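Hypothetical protein (Geobacillus stearothermophilus, PDB 1U84) is of unknown function, a small, mostly helical protein that belongs to the uncharacterised DUF1871 family. Local coordinates at residues A35-A40 with Q55-F60. Sequence-based numbering, arbitrary orientation.
Sequences ASVLQA and QSIYEF
Ile57 reaches across to the backbone and CB of Ser36, and is the chief contributor from 55-60, packing on Ser36 and Val37. Its CD1 lies 3.7 Å from both Ser36 C and Ser36 CB, so the methyl rests on the helix backbone as well as on the serine side chain. Both branches take part: CG2, like CG1, comes within 4.1 Å of Ser36 CB. CG1 stands anti to the carbonyl carbon (chi1 -72°), and with chi2 at 163° the chain runs out extended, which carries CD1 to the other helix. Ile57 CD1 also lies 3.8 Å from Val37 CG2, the two side chains crossing obliquely. With Ile57 cut back to an alanine, a gap would probably open beside Ser36 and Val37 CG2 would lose one of its apolar neighbours.

The aromatic contact is slighter. Val37 CG2 sits at the edge of the Tyr58 ring, near its plane, 4.0 Å from CE1. No hydrogen bond links the segments; Ser36 OG has a weak one to Val32 O in its own helix.

The segment axes are nearly antiparallel (162°) and approach to 10.1 Å: helices 31-41 and 47-62, consecutive in the chain, pack as an antiparallel helical hairpin, joined here by apolar contacts within an all-helical fold. Helix 8-20 adjoins through Ile17, which touches Val37 and Tyr58, and Trp20, whose ring meets that of Tyr58 edge-to-face; Leu78 of helix 68-85 also packs on Val37.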
loop_
_atom_site.group_PDB
_atom_site.type_symbol
_atom_site.label_atom_id
_atom_site.label_comp_id
_atom_site.label_asym_id
_atom_site.label_seq_id
_atom_site.Cartn_x
_atom_site.Cartn_y
_atom_site.Cartn_z
ATOM N N ALA A 35 -6.766 3.827 0.391
ATOM C CA ALA A 35 -6.747 5.119 1.097
ATOM C C ALA A 35 -5.959 5.016 2.415
ATOM O O ALA A 35 -5.208 5.949 2.770
ATOM C CB ALA A 35 -8.179 5.578 1.376
ATOM N N SER A 36 -6.149 3.894 3.123
ATOM C CA SER A 36 -5.497 3.683 4.402
ATOM C C SER A 36 -3.998 3.538 4.219
ATOM O O SER A 36 -3.210 4.096 4.994
ATOM C CB SER A 36 -6.089 2.458 5.111
ATOM O OG SER A 36 -7.428 2.721 5.500
ATOM N N VAL A 37 -3.608 2.848 3.152
ATOM C CA VAL A 37 -2.172 2.645 2.910
ATOM C C VAL A 37 -1.575 3.999 2.505
ATOM O O VAL A 37 -0.482 4.344 2.958
ATOM C CB VAL A 37 -1.944 1.579 1.824
ATOM C CG1 VAL A 37 -0.454 1.532 1.445
ATOM C CG2 VAL A 37 -2.385 0.233 2.347
ATOM N N LEU A 38 -2.319 4.779 1.717
ATOM C CA LEU A 38 -1.836 6.114 1.318
ATOM C C LEU A 38 -1.555 6.955 2.566
ATOM O O LEU A 38 -0.512 7.613 2.649
ATOM C CB LEU A 38 -2.817 6.837 0.393
ATOM C CG LEU A 38 -2.303 8.215 -0.046
ATOM C CD1 LEU A 38 -1.055 8.068 -0.924
ATOM C CD2 LEU A 38 -3.425 8.887 -0.795
ATOM N N GLN A 39 -2.478 6.958 3.533
ATOM C CA GLN A 39 -2.227 7.680 4.778
ATOM C C GLN A 39 -0.907 7.234 5.438
ATOM O O GLN A 39 -0.069 8.068 5.818
ATOM C CB GLN A 39 -3.401 7.421 5.711
ATOM C CG GLN A 39 -3.289 8.087 7.027
ATOM C CD GLN A 39 -3.376 9.576 6.893
ATOM O OE1 GLN A 39 -4.051 10.113 5.988
ATOM N NE2 GLN A 39 -2.713 10.267 7.791
ATOM N N ALA A 40 -0.706 5.930 5.509
ATOM C CA ALA A 40 0.481 5.345 6.191
ATOM C C ALA A 40 1.752 5.771 5.432
ATOM O O ALA A 40 2.811 5.901 6.035
ATOM C CB ALA A 40 0.387 3.839 6.190
ATOM N N GLN A 55 0.250 -4.775 6.167
ATOM C CA GLN A 55 -0.179 -6.093 6.605
ATOM C C GLN A 55 -1.416 -5.968 7.504
ATOM O O GLN A 55 -2.405 -6.682 7.296
ATOM C CB GLN A 55 0.968 -6.807 7.337
ATOM C CG GLN A 55 0.653 -8.273 7.651
ATOM C CD GLN A 55 1.799 -8.935 8.360
ATOM O OE1 GLN A 55 2.277 -8.435 9.369
ATOM N NE2 GLN A 55 2.271 -10.049 7.807
ATOM N N SER A 56 -1.388 -5.049 8.464
ATOM C CA SER A 56 -2.518 -4.875 9.400
ATOM C C SER A 56 -3.804 -4.440 8.712
ATOM O O SER A 56 -4.909 -4.958 9.011
ATOM C CB SER A 56 -2.141 -3.898 10.521
ATOM O OG SER A 56 -0.995 -4.373 11.218
ATOM N N ILE A 57 -3.661 -3.478 7.794
ATOM C CA ILE A 57 -4.787 -2.950 7.005
ATOM C C ILE A 57 -5.490 -4.098 6.265
ATOM O O ILE A 57 -6.732 -4.226 6.288
ATOM C CB ILE A 57 -4.301 -1.826 6.012
ATOM C CG1 ILE A 57 -3.949 -0.549 6.795
ATOM C CG2 ILE A 57 -5.385 -1.573 4.954
ATOM C CD1 ILE A 57 -3.102 0.439 6.038
ATOM N N TYR A 58 -4.696 -4.942 5.608
ATOM C CA TYR A 58 -5.270 -5.997 4.767
ATOM C C TYR A 58 -5.728 -7.168 5.612
ATOM O O TYR A 58 -6.717 -7.810 5.242
ATOM C CB TYR A 58 -4.293 -6.437 3.649
ATOM C CG TYR A 58 -4.333 -5.523 2.457
ATOM C CD1 TYR A 58 -3.781 -4.232 2.511
ATOM C CD2 TYR A 58 -4.897 -5.940 1.259
ATOM C CE1 TYR A 58 -3.844 -3.381 1.417
ATOM C CE2 TYR A 58 -4.939 -5.099 0.138
ATOM C CZ TYR A 58 -4.405 -3.803 0.230
ATOM O OH TYR A 58 -4.459 -2.935 -0.852
ATOM N N GLU A 59 -5.060 -7.420 6.741
ATOM C CA GLU A 59 -5.549 -8.471 7.644
ATOM C C GLU A 59 -6.920 -8.074 8.235
ATOM O O GLU A 59 -7.815 -8.918 8.341
ATOM C CB GLU A 59 -4.561 -8.783 8.750
ATOM C CG GLU A 59 -5.033 -9.984 9.544
ATOM C CD GLU A 59 -4.047 -10.425 10.589
ATOM O OE1 GLU A 59 -3.001 -9.749 10.765
ATOM O OE2 GLU A 59 -4.328 -11.459 11.245
ATOM N N PHE A 60 -7.090 -6.804 8.614
ATOM C CA PHE A 60 -8.403 -6.370 9.102
ATOM C C PHE A 60 -9.445 -6.570 8.005
ATOM O O PHE A 60 -10.566 -7.068 8.270
ATOM C CB PHE A 60 -8.456 -4.907 9.529
ATOM C CG PHE A 60 -9.847 -4.454 9.869
ATOM C CD1 PHE A 60 -10.442 -4.884 11.049
ATOM C CD2 PHE A 60 -10.585 -3.666 8.994
ATOM C CE1 PHE A 60 -11.754 -4.501 11.383
ATOM C CE2 PHE A 60 -11.907 -3.266 9.318
ATOM C CZ PHE A 60 -12.477 -3.695 10.517
#